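Local coordinates for protein putative invasin (Yersinia pseudotuberculosis IP 31758, PDB 5N40) that probably mediates attachment of the bacterium to host cells as an adhesin, carrying a C-type lectin-like domain behind immunoglobulin-like domains, at residues G75-T80 with A138-M143; N20-G25 with N100-P105; S52-L57 with G79-S84; T28-L33 with T69-A74. The protein carries 1 engineered substitution. One frame throughout, in Å; residues are numbered along the deposited sequence.

Contact 1. Residues G75-T80 with A138-M143; sequences GTLTGT and APNVKM
P139 and N140 face T76 and L77 across the junction between two successive immunoglobulin-like domains, where the loops leading into strands 79-87 and 142-151 meet at the surface. P139 comes first. Its ring crosses the T76 side chain at about a right angle, CG lying 4.1 Å from CG2 of T76, and both residues also rest on Y131 of strand 123-131. The carbonyl oxygen of P139 faces CB of T76. At N140 the backbone turns with a positive phi of 67°, a conformation asparagine adopts more readily than most residues, and the side chain is directed at the other domain. N140 ND2 donates to T76 OG1 over 3.0 Å in a nearly straight bond (164° at the hydrogen) that lies in the amide plane. The same side chain also makes an apolar contact: CB of N140 lies 3.8 Å from CD2 of L77. N140 O lies 2.9 Å from a water that accepts the N-H of T78. K142 ends the walk. It suits this solvent-exposed edge, its methylenes extended so that the ammonium group reaches toward T78. E205 joins both loops, through K142 N and T78 OG1. The last link is a second water, which accepts from K142 NZ at 3.1 Å and donates to T78 OG1 at 2.6 Å.

Contact 2. Residues N20-G25 with N100-P105; sequences NIEANG and NVIPAP
N20 and N100 are cross-strand neighbours whose side chains lie side by side and point the same way, as neighbours on one face of a parallel pair can. N100 ND2 donates to N20 OD1 at 3.1 Å. The oxygen sits in the amide plane of N100; the two amide planes are turned 40° apart, and the donor is tilted from the carbonyl plane of N20. Asparagine suits this solvent-facing pair because its amide offers both a donor and an acceptor. One residue on, I21 and V101 also run alongside each other, on the opposite, buried face, with CG1 of I21 4.2 Å from CG2 of V101. E22 and I102 return to the asparagine face and cross at a slant. CG1 of I102, held between backbone N and carbonyl carbon (chi1 69°), meets CG of E22 at 3.8 Å. The glutamate chain then extends, and the E22 side chain crosses that of P105 at about a right angle, E22 CD lying 3.5 Å from P105 CD. Beneath this face, the small A23 fits at the centre of an inverse gamma turn: its CB touches CG1 of V101 at 3.7 Å, and its N-H bonds to I102 O at 2.8 Å. The bonds I21 N to N100 O and I102 N to I21 O complete the parallel ladder. In the sheet, strand 13-22 lies between strands 90-102 and 28-34, strand 79-87 flanks 90-102 on its other edge, and Y131 of strand 123-131, in the adjoining domain, packs on N24 and A104.

Contact 3. Residues S52-L57 with G79-S84; sequences STLGTL and GTASLS
The peptide plane joining G79 to T80 carries the CD1 methyl of L54 on one face, with L54 CD1 3.6 Å from G79 C, while at its edge the G79 carbonyl oxygen accepts the N-H of V101. Glycine fits here: its backbone angles would press a side chain against the preceding carbonyl oxygen, and CB would crowd that methyl. Beyond it, two hydrogen bonds link the strand to T53. S82 N points its hydrogen at T53 OG1 over 2.9 Å, in a bond of 163°. In return T53 N donates to S82 O, a longer bond of 3.2 Å whose donor is tilted 25° from the carbonyl plane. T53 OG1 can reach the strand because it lies between backbone N and carbonyl carbon (chi1 57°). S52, the last residue of strand 48-52, pairs with L83 as an antiparallel non-hydrogen-bonded pair; its OG touches CB of A81 and CD2 of L83, each at 3.5 Å. The same hydroxyl donates in plane to a lone pair of L54 O at 2.7 Å, closing a turn in its own chain. CB of L54 meets CB of A81 at 4.0 Å, and L54 also rests on V101. The chemistry implies a strand edge continued by a side chain: as the 52-57 backbone swings away, the threonine hydroxyl takes the acceptor's place for S82 N, and a water bridges this hydroxyl to T80 O.

Contact 4. Residues T28-L33 with T69-A74; sequences TSVVTL and TATLTA
Residues 28-33 and 69-73 pair as antiparallel strands, their N-to-C directions 151° apart, with S29-L72 and V31-A70 as the hydrogen-bonded pairs, each joined by two backbone bonds; the shortest, L72 N to S29 O, is 2.8 Å. V30-T71 lies between them and T28-T73 and T32-T69 beyond them, all non-hydrogen-bonded pairs in which CA-H groups approach carbonyl oxygens, T28 CA to L72 O at 3.1 Å among them. The side chains of these three pairs share the more exposed face, where beta-branched residues suit the extended backbone and threonine can meet both water and carbon. T28 and T73 lie side by side, CG2 of T28 3.6 Å from OG1 of T73, and CB of T28 also reaches diagonally to CG2 of T71 at 3.8 Å. At the other end T32 and T69 repeat the side-by-side pattern: T32 OG1, anti to its carbonyl carbon (chi1 -62°), comes within 3.4 Å of the T69 methyl CG2. The T69 hydroxyl itself bonds to Q63. The opposite face is buried. There CG2 of V31 lies 4.5 Å from CB of L72, a loose touch, since both side chains mainly face other strands: V31 meets F50 and L14, and L72 meets I99 and L57. A70, with only a methyl, lies against F50 and V60, and the buried hydroxyl of S29 is satisfied by P18 O. An antiparallel pair with one face buried against other strands is consistent with a beta sandwich, here the immunoglobulin-like fold of an invasin domain 3.

Contacts 2, 3 and 4 build one immunoglobulin-like domain, and contact 1 joins its end to the next domain. Contacts 1 and 2, with centres about 8 Å apart, are stitched by two backbone bonds, G79 O to V101 N at 2.8 Å and G75 O to G25 N at 3.0 Å. Contact 3 shares G79 and T80 with contact 1, so strand 79-87, starting at the junction, runs on beside the edge strand 48-52. Contacts 3 and 4, about 10 Å apart between centres, meet through T56 O and T73 N and pack around CD1 of L72. Contact 4 is farthest from contact 1, about 19 Å between centres, and touches contact 2 through I21 and A74.

Contact 1. Residues G75-T80 with A138-M143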
loop_
_atom_site.group_PDB
_atom_site.type_symbol
_atom_site.label_atom_id
_atom_site.label_comp_id
_atom_site.label_asym_id
_atom_site.label_seq_id
_atom_site.Cartn_x
_atom_site.Cartn_y
_atom_site.Cartn_z
ATOM N N GLY A 75 6.666 26.099 13.032
ATOM C CA GLY A 75 7.484 24.974 12.624
ATOM C C GLY A 75 6.768 24.157 11.573
ATOM O O GLY A 75 5.910 24.657 10.838
ATOM N N THR A 76 7.100 22.868 11.518
ATOM C CA THR A 76 6.468 21.952 10.577
ATOM C C THR A 76 5.620 20.885 11.267
ATOM O O THR A 76 5.163 19.945 10.603
ATOM C CB THR A 76 7.538 21.305 9.698
ATOM O OG1 THR A 76 8.623 20.862 10.517
ATOM C CG2 THR A 76 8.056 22.317 8.689
ATOM N N LEU A 77 5.362 21.026 12.566
ATOM C CA LEU A 77 4.518 20.108 13.320
ATOM C C LEU A 77 3.174 20.761 13.611
ATOM O O LEU A 77 3.121 21.881 14.124
ATOM C CB LEU A 77 5.184 19.702 14.638
ATOM C CG LEU A 77 6.555 19.041 14.502
ATOM C CD1 LEU A 77 7.176 18.791 15.874
ATOM C CD2 LEU A 77 6.435 17.762 13.708
ATOM N N THR A 78 2.094 20.049 13.296
ATOM C CA THR A 78 0.752 20.505 13.617
ATOM C C THR A 78 0.450 20.280 15.093
ATOM O O THR A 78 1.020 19.396 15.743
ATOM C CB THR A 78 -0.268 19.757 12.766
ATOM O OG1 THR A 78 -0.084 18.350 12.955
ATOM C CG2 THR A 78 -0.073 20.087 11.301
ATOM N N GLY A 79 -0.458 21.085 15.615
ATOM C CA GLY A 79 -0.903 20.954 16.986
ATOM C C GLY A 79 -1.421 22.282 17.494
ATOM O O GLY A 79 -1.821 23.140 16.716
ATOM N N THR A 80 -1.400 22.431 18.815
ATOM C CA THR A 80 -1.753 23.684 19.468
ATOM C C THR A 80 -0.515 24.243 20.155
ATOM O O THR A 80 0.058 23.592 21.035
ATOM C CB THR A 80 -2.882 23.479 20.476
ATOM O OG1 THR A 80 -4.006 22.877 19.817
ATOM C CG2 THR A 80 -3.297 24.822 21.089
ATOM N N ALA A 138 7.991 19.402 1.863
ATOM C CA ALA A 138 7.272 19.608 3.115
ATOM C C ALA A 138 7.625 18.493 4.097
ATOM O O ALA A 138 7.119 17.367 3.968
ATOM C CB ALA A 138 5.765 19.654 2.858
ATOM N N PRO A 139 8.505 18.734 5.062
ATOM C CA PRO A 139 8.854 17.692 6.025
ATOM C C PRO A 139 7.831 17.588 7.146
ATOM O O PRO A 139 7.087 18.522 7.445
ATOM C CB PRO A 139 10.213 18.148 6.566
ATOM C CG PRO A 139 10.178 19.630 6.450
ATOM C CD PRO A 139 9.311 19.954 5.252
ATOM N N ASN A 140 7.799 16.399 7.752
ATOM C CA ASN A 140 7.014 16.133 8.957
ATOM C C ASN A 140 5.511 16.197 8.701
ATOM O O ASN A 140 4.724 16.473 9.613
ATOM C CB ASN A 140 7.417 17.083 10.089
ATOM C CG ASN A 140 8.867 16.893 10.508
ATOM O OD1 ASN A 140 9.323 15.766 10.728
ATOM N ND2 ASN A 140 9.608 17.987 10.593
ATOM N N VAL A 141 5.096 15.891 7.478
ATOM C CA VAL A 141 3.684 15.831 7.116
ATOM C C VAL A 141 3.148 14.442 7.451
ATOM O O VAL A 141 3.638 13.432 6.928
ATOM C CB VAL A 141 3.482 16.150 5.629
ATOM C CG1 VAL A 141 2.030 15.895 5.214
ATOM C CG2 VAL A 141 3.883 17.604 5.322
ATOM N N LYS A 142 2.130 14.394 8.305
ATOM C CA LYS A 142 1.525 13.127 8.696
ATOM C C LYS A 142 0.763 12.507 7.527
ATOM O O LYS A 142 0.011 13.188 6.828
ATOM C CB LYS A 142 0.587 13.344 9.881
ATOM C CG LYS A 142 1.304 13.712 11.175
ATOM C CD LYS A 142 0.296 13.845 12.320
ATOM C CE LYS A 142 0.975 14.136 13.648
ATOM N NZ LYS A 142 -0.019 14.303 14.756
ATOM N N MET A 143 0.936 11.198 7.350
ATOM C CA MET A 143 0.414 10.478 6.195
ATOM C C MET A 143 -0.352 9.242 6.642
ATOM O O MET A 143 0.025 8.587 7.619
ATOM C CB MET A 143 1.554 10.058 5.260
ATOM C CG MET A 143 1.153 9.936 3.794
ATOM S SD MET A 143 0.759 11.514 3.010
ATOM C CE MET A 143 2.296 12.410 3.209
HETATM O O HOH W 1 2.860 17.622 11.446
HETATM O O HOH W 2 -1.419 17.041 14.727
#

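Contact 2. Residues N20-G25 with N100-P105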
loop_
_atom_site.group_PDB
_atom_site.type_symbol
_atom_site.label_atom_id
_atom_site.label_comp_id
_atom_site.label_asym_id
_atom_site.label_seq_id
_atom_site.Cartn_x
_atom_site.Cartn_y
_atom_site.Cartn_z
ATOM N N ASN A 20 -4.472 31.235 14.098
ATOM C CA ASN A 20 -4.317 30.075 13.235
ATOM C C ASN A 20 -3.168 30.350 12.279
ATOM O O ASN A 20 -3.125 31.413 11.649
ATOM C CB ASN A 20 -5.593 29.776 12.436
ATOM C CG ASN A 20 -6.754 29.363 13.316
ATOM O OD1 ASN A 20 -6.866 28.205 13.716
ATOM N ND2 ASN A 20 -7.632 30.303 13.607
ATOM N N ILE A 21 -2.237 29.396 12.182
ATOM C CA ILE A 21 -1.138 29.447 11.229
ATOM C C ILE A 21 -0.918 28.032 10.714
ATOM O O ILE A 21 -1.262 27.046 11.372
ATOM C CB ILE A 21 0.177 29.998 11.833
ATOM C CG1 ILE A 21 0.686 29.091 12.954
ATOM C CG2 ILE A 21 -0.027 31.441 12.313
ATOM C CD1 ILE A 21 1.920 29.627 13.676
ATOM N N GLU A 22 -0.325 27.942 9.529
ATOM C CA GLU A 22 -0.056 26.651 8.912
ATOM C C GLU A 22 1.334 26.149 9.287
ATOM O O GLU A 22 2.270 26.933 9.474
ATOM C CB GLU A 22 -0.200 26.754 7.391
ATOM C CG GLU A 22 -1.638 27.009 6.969
ATOM C CD GLU A 22 -1.798 27.322 5.496
ATOM O OE1 GLU A 22 -0.782 27.548 4.806
ATOM O OE2 GLU A 22 -2.956 27.350 5.035
ATOM N N ALA A 23 1.451 24.824 9.416
ATOM C CA ALA A 23 2.707 24.173 9.804
ATOM C C ALA A 23 3.647 24.054 8.600
ATOM O O ALA A 23 4.004 22.961 8.155
ATOM C CB ALA A 23 2.426 22.802 10.409
ATOM N N ASN A 24 4.065 25.217 8.089
ATOM C CA ASN A 24 4.867 25.300 6.872
ATOM C C ASN A 24 6.240 25.929 7.098
ATOM O O ASN A 24 6.949 26.210 6.123
ATOM C CB ASN A 24 4.109 26.083 5.797
ATOM C CG ASN A 24 3.825 27.524 6.206
ATOM O OD1 ASN A 24 4.359 28.017 7.208
ATOM N ND2 ASN A 24 2.990 28.205 5.429
ATOM N N GLY A 25 6.641 26.146 8.347
ATOM C CA GLY A 25 7.939 26.719 8.641
ATOM C C GLY A 25 8.083 28.187 8.316
ATOM O O GLY A 25 9.196 28.717 8.418
ATOM N N ASN A 100 -3.548 27.749 16.899
ATOM C CA ASN A 100 -3.727 26.502 16.173
ATOM C C ASN A 100 -2.723 26.456 15.034
ATOM O O ASN A 100 -2.722 27.337 14.167
ATOM C CB ASN A 100 -5.149 26.381 15.633
ATOM C CG ASN A 100 -6.179 26.276 16.730
ATOM O OD1 ASN A 100 -5.964 25.609 17.744
ATOM N ND2 ASN A 100 -7.307 26.941 16.536
ATOM N N VAL A 101 -1.858 25.450 15.052
ATOM C CA VAL A 101 -0.904 25.216 13.981
ATOM C C VAL A 101 -1.506 24.099 13.139
ATOM O O VAL A 101 -1.422 22.916 13.495
ATOM C CB VAL A 101 0.483 24.863 14.517
ATOM C CG1 VAL A 101 1.499 24.858 13.389
ATOM C CG2 VAL A 101 0.896 25.850 15.615
ATOM N N ILE A 102 -2.132 24.483 12.034
ATOM C CA ILE A 102 -2.952 23.566 11.253
ATOM C C ILE A 102 -2.103 22.955 10.146
ATOM O O ILE A 102 -0.986 23.422 9.882
ATOM C CB ILE A 102 -4.199 24.269 10.688
ATOM C CG1 ILE A 102 -3.835 25.293 9.606
ATOM C CG2 ILE A 102 -4.986 24.927 11.824
ATOM C CD1 ILE A 102 -5.044 25.922 8.930
ATOM N N PRO A 103 -2.595 21.907 9.486
ATOM C CA PRO A 103 -1.811 21.255 8.431
ATOM C C PRO A 103 -1.475 22.190 7.282
ATOM O O PRO A 103 -2.248 23.079 6.914
ATOM C CB PRO A 103 -2.733 20.126 7.960
ATOM C CG PRO A 103 -3.572 19.812 9.130
ATOM C CD PRO A 103 -3.804 21.142 9.821
ATOM N N ALA A 104 -0.315 21.944 6.685
ATOM C CA ALA A 104 0.117 22.718 5.537
ATOM C C ALA A 104 -0.511 22.144 4.273
ATOM O O ALA A 104 -0.403 20.931 4.030
ATOM C CB ALA A 104 1.639 22.692 5.418
ATOM N N PRO A 105 -1.183 22.956 3.464
ATOM C CA PRO A 105 -1.631 22.460 2.161
ATOM C C PRO A 105 -0.440 21.962 1.356
ATOM O O PRO A 105 0.581 22.648 1.241
ATOM C CB PRO A 105 -2.287 23.682 1.517
ATOM C CG PRO A 105 -2.760 24.505 2.691
ATOM C CD PRO A 105 -1.712 24.310 3.752
#

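Contact 3. Residues S52-L57 with G79-S84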
loop_
_atom_site.group_PDB
_atom_site.type_symbol
_atom_site.label_atom_id
_atom_site.label_comp_id
_atom_site.label_asym_id
_atom_site.label_seq_id
_atom_site.Cartn_x
_atom_site.Cartn_y
_atom_site.Cartn_z
ATOM N N SER A 52 6.930 28.987 23.592
ATOM C CA SER A 52 5.882 28.356 22.803
ATOM C C SER A 52 6.205 26.878 22.635
ATOM O O SER A 52 7.363 26.518 22.419
ATOM C CB SER A 52 5.744 28.991 21.423
ATOM O OG SER A 52 4.695 28.368 20.691
ATOM N N THR A 53 5.170 26.032 22.698
ATOM C CA THR A 53 5.377 24.592 22.548
ATOM C C THR A 53 5.646 24.192 21.101
ATOM O O THR A 53 6.196 23.109 20.856
ATOM C CB THR A 53 4.170 23.819 23.081
ATOM O OG1 THR A 53 2.974 24.233 22.406
ATOM C CG2 THR A 53 4.016 24.041 24.583
ATOM N N LEU A 54 5.286 25.044 20.148
ATOM C CA LEU A 54 5.507 24.803 18.733
ATOM C C LEU A 54 6.080 26.059 18.094
ATOM O O LEU A 54 5.770 27.180 18.506
ATOM C CB LEU A 54 4.202 24.408 18.020
ATOM C CG LEU A 54 3.501 23.127 18.469
ATOM C CD1 LEU A 54 2.129 23.029 17.790
ATOM C CD2 LEU A 54 4.367 21.908 18.170
ATOM N N GLY A 55 6.914 25.864 17.079
ATOM C CA GLY A 55 7.489 26.975 16.355
ATOM C C GLY A 55 8.629 27.624 17.115
ATOM O O GLY A 55 9.119 27.119 18.129
ATOM N N THR A 56 9.052 28.776 16.602
ATOM C CA THR A 56 10.170 29.523 17.164
ATOM C C THR A 56 9.804 31.000 17.281
ATOM O O THR A 56 9.011 31.524 16.498
ATOM C CB THR A 56 11.434 29.350 16.306
ATOM O OG1 THR A 56 11.173 29.770 14.956
ATOM C CG2 THR A 56 11.876 27.889 16.310
ATOM N N LEU A 57 10.383 31.662 18.282
ATOM C CA LEU A 57 10.135 33.069 18.564
ATOM C C LEU A 57 11.402 33.884 18.334
ATOM O O LEU A 57 12.515 33.400 18.559
ATOM C CB LEU A 57 9.663 33.260 20.013
ATOM C CG LEU A 57 8.288 32.686 20.370
ATOM C CD1 LEU A 57 8.246 32.192 21.823
ATOM C CD2 LEU A 57 7.222 33.728 20.138
ATOM N N GLY A 79 -0.458 21.085 15.615
ATOM C CA GLY A 79 -0.903 20.954 16.986
ATOM C C GLY A 79 -1.421 22.282 17.494
ATOM O O GLY A 79 -1.821 23.140 16.716
ATOM N N THR A 80 -1.400 22.431 18.815
ATOM C CA THR A 80 -1.753 23.684 19.468
ATOM C C THR A 80 -0.515 24.243 20.155
ATOM O O THR A 80 0.058 23.592 21.035
ATOM C CB THR A 80 -2.882 23.479 20.476
ATOM O OG1 THR A 80 -4.006 22.877 19.817
ATOM C CG2 THR A 80 -3.297 24.822 21.089
ATOM N N ALA A 81 -0.099 25.441 19.744
ATOM C CA ALA A 81 1.010 26.125 20.400
ATOM C C ALA A 81 0.495 26.803 21.660
ATOM O O ALA A 81 -0.342 27.708 21.581
ATOM C CB ALA A 81 1.646 27.157 19.472
ATOM N N SER A 82 0.972 26.358 22.818
ATOM C CA SER A 82 0.668 27.020 24.078
ATOM C C SER A 82 1.783 28.002 24.397
ATOM O O SER A 82 2.961 27.635 24.377
ATOM C CB SER A 82 0.520 26.002 25.205
ATOM O OG SER A 82 -0.590 25.152 24.969
ATOM N N LEU A 83 1.403 29.238 24.695
ATOM C CA LEU A 83 2.335 30.336 24.910
ATOM C C LEU A 83 2.387 30.670 26.391
ATOM O O LEU A 83 1.342 30.781 27.038
ATOM C CB LEU A 83 1.901 31.568 24.117
ATOM C CG LEU A 83 1.725 31.369 22.611
ATOM C CD1 LEU A 83 0.964 32.541 22.001
ATOM C CD2 LEU A 83 3.069 31.222 21.958
ATOM N N SER A 84 3.596 30.848 26.919
ATOM C CA SER A 84 3.784 31.282 28.298
ATOM C C SER A 84 4.696 32.500 28.331
ATOM O O SER A 84 5.384 32.820 27.357
ATOM C CB SER A 84 4.375 30.173 29.175
ATOM O OG SER A 84 5.727 29.932 28.842
HETATM O O HOH W 3 2.106 21.647 21.945
#

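Contact 4. Residues T28-L33 with T69-A74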
loop_
_atom_site.group_PDB
_atom_site.type_symbol
_atom_site.label_atom_id
_atom_site.label_comp_id
_atom_site.label_asym_id
_atom_site.label_seq_id
_atom_site.Cartn_x
_atom_site.Cartn_y
_atom_site.Cartn_z
ATOM N N THR A 28 3.569 33.342 10.269
ATOM C CA THR A 28 3.941 34.067 11.475
ATOM C C THR A 28 2.706 34.567 12.217
ATOM O O THR A 28 1.613 34.703 11.650
ATOM C CB THR A 28 4.862 35.257 11.155
ATOM O OG1 THR A 28 4.206 36.148 10.244
ATOM C CG2 THR A 28 6.166 34.767 10.543
ATOM N N SER A 29 2.910 34.827 13.510
ATOM C CA SER A 29 1.911 35.426 14.381
ATOM C C SER A 29 2.608 36.342 15.376
ATOM O O SER A 29 3.731 36.076 15.803
ATOM C CB SER A 29 1.105 34.364 15.138
ATOM O OG SER A 29 0.153 34.974 15.996
ATOM N N VAL A 30 1.940 37.433 15.743
ATOM C CA VAL A 30 2.488 38.387 16.701
ATOM C C VAL A 30 1.900 38.083 18.068
ATOM O O VAL A 30 0.674 38.025 18.231
ATOM C CB VAL A 30 2.206 39.841 16.279
ATOM C CG1 VAL A 30 2.591 40.815 17.394
ATOM C CG2 VAL A 30 2.978 40.173 15.008
ATOM N N VAL A 31 2.776 37.876 19.045
ATOM C CA VAL A 31 2.388 37.642 20.428
ATOM C C VAL A 31 2.565 38.949 21.179
ATOM O O VAL A 31 3.640 39.559 21.126
ATOM C CB VAL A 31 3.229 36.521 21.061
ATOM C CG1 VAL A 31 2.798 36.264 22.494
ATOM C CG2 VAL A 31 3.134 35.255 20.227
ATOM N N THR A 32 1.508 39.398 21.854
ATOM C CA THR A 32 1.507 40.674 22.558
ATOM C C THR A 32 1.175 40.439 24.022
ATOM O O THR A 32 0.107 39.909 24.348
ATOM C CB THR A 32 0.507 41.652 21.937
ATOM O OG1 THR A 32 0.888 41.929 20.585
ATOM C CG2 THR A 32 0.469 42.971 22.717
ATOM N N LEU A 33 2.099 40.821 24.892
ATOM C CA LEU A 33 1.832 40.933 26.315
ATOM C C LEU A 33 1.454 42.368 26.632
ATOM O O LEU A 33 2.180 43.296 26.269
ATOM C CB LEU A 33 3.058 40.536 27.136
ATOM C CG LEU A 33 2.982 40.813 28.637
ATOM C CD1 LEU A 33 1.997 39.869 29.325
ATOM C CD2 LEU A 33 4.368 40.716 29.269
ATOM N N THR A 69 6.112 42.613 22.563
ATOM C CA THR A 69 5.743 41.785 21.421
ATOM C C THR A 69 6.917 40.949 20.932
ATOM O O THR A 69 8.084 41.289 21.130
ATOM C CB THR A 69 5.216 42.639 20.266
ATOM O OG1 THR A 69 6.224 43.570 19.851
ATOM C CG2 THR A 69 3.980 43.401 20.709
ATOM N N ALA A 70 6.572 39.839 20.280
ATOM C CA ALA A 70 7.531 39.011 19.562
ATOM C C ALA A 70 6.797 38.319 18.425
ATOM O O ALA A 70 5.572 38.172 18.449
ATOM C CB ALA A 70 8.204 37.979 20.473
ATOM N N THR A 71 7.555 37.912 17.414
ATOM C CA THR A 71 7.001 37.188 16.277
ATOM C C THR A 71 7.259 35.697 16.466
ATOM O O THR A 71 8.406 35.281 16.653
ATOM C CB THR A 71 7.608 37.678 14.963
ATOM O OG1 THR A 71 7.258 39.053 14.758
ATOM C CG2 THR A 71 7.103 36.847 13.781
ATOM N N LEU A 72 6.189 34.909 16.425
ATOM C CA LEU A 72 6.291 33.463 16.354
ATOM C C LEU A 72 6.266 33.036 14.896
ATOM O O LEU A 72 5.455 33.529 14.110
ATOM C CB LEU A 72 5.135 32.794 17.099
ATOM C CG LEU A 72 5.166 31.266 17.071
ATOM C CD1 LEU A 72 5.782 30.733 18.333
ATOM C CD2 LEU A 72 3.788 30.685 16.868
ATOM N N THR A 73 7.150 32.108 14.544
ATOM C CA THR A 73 7.158 31.502 13.224
ATOM C C THR A 73 6.816 30.028 13.372
ATOM O O THR A 73 7.383 29.342 14.223
ATOM C CB THR A 73 8.518 31.679 12.539
ATOM O OG1 THR A 73 8.778 33.083 12.360
ATOM C CG2 THR A 73 8.544 30.990 11.177
ATOM N N ALA A 74 5.874 29.556 12.560
ATOM C CA ALA A 74 5.481 28.159 12.615
ATOM C C ALA A 74 6.688 27.256 12.390
ATOM O O ALA A 74 7.630 27.603 11.675
ATOM C CB ALA A 74 4.415 27.867 11.563
#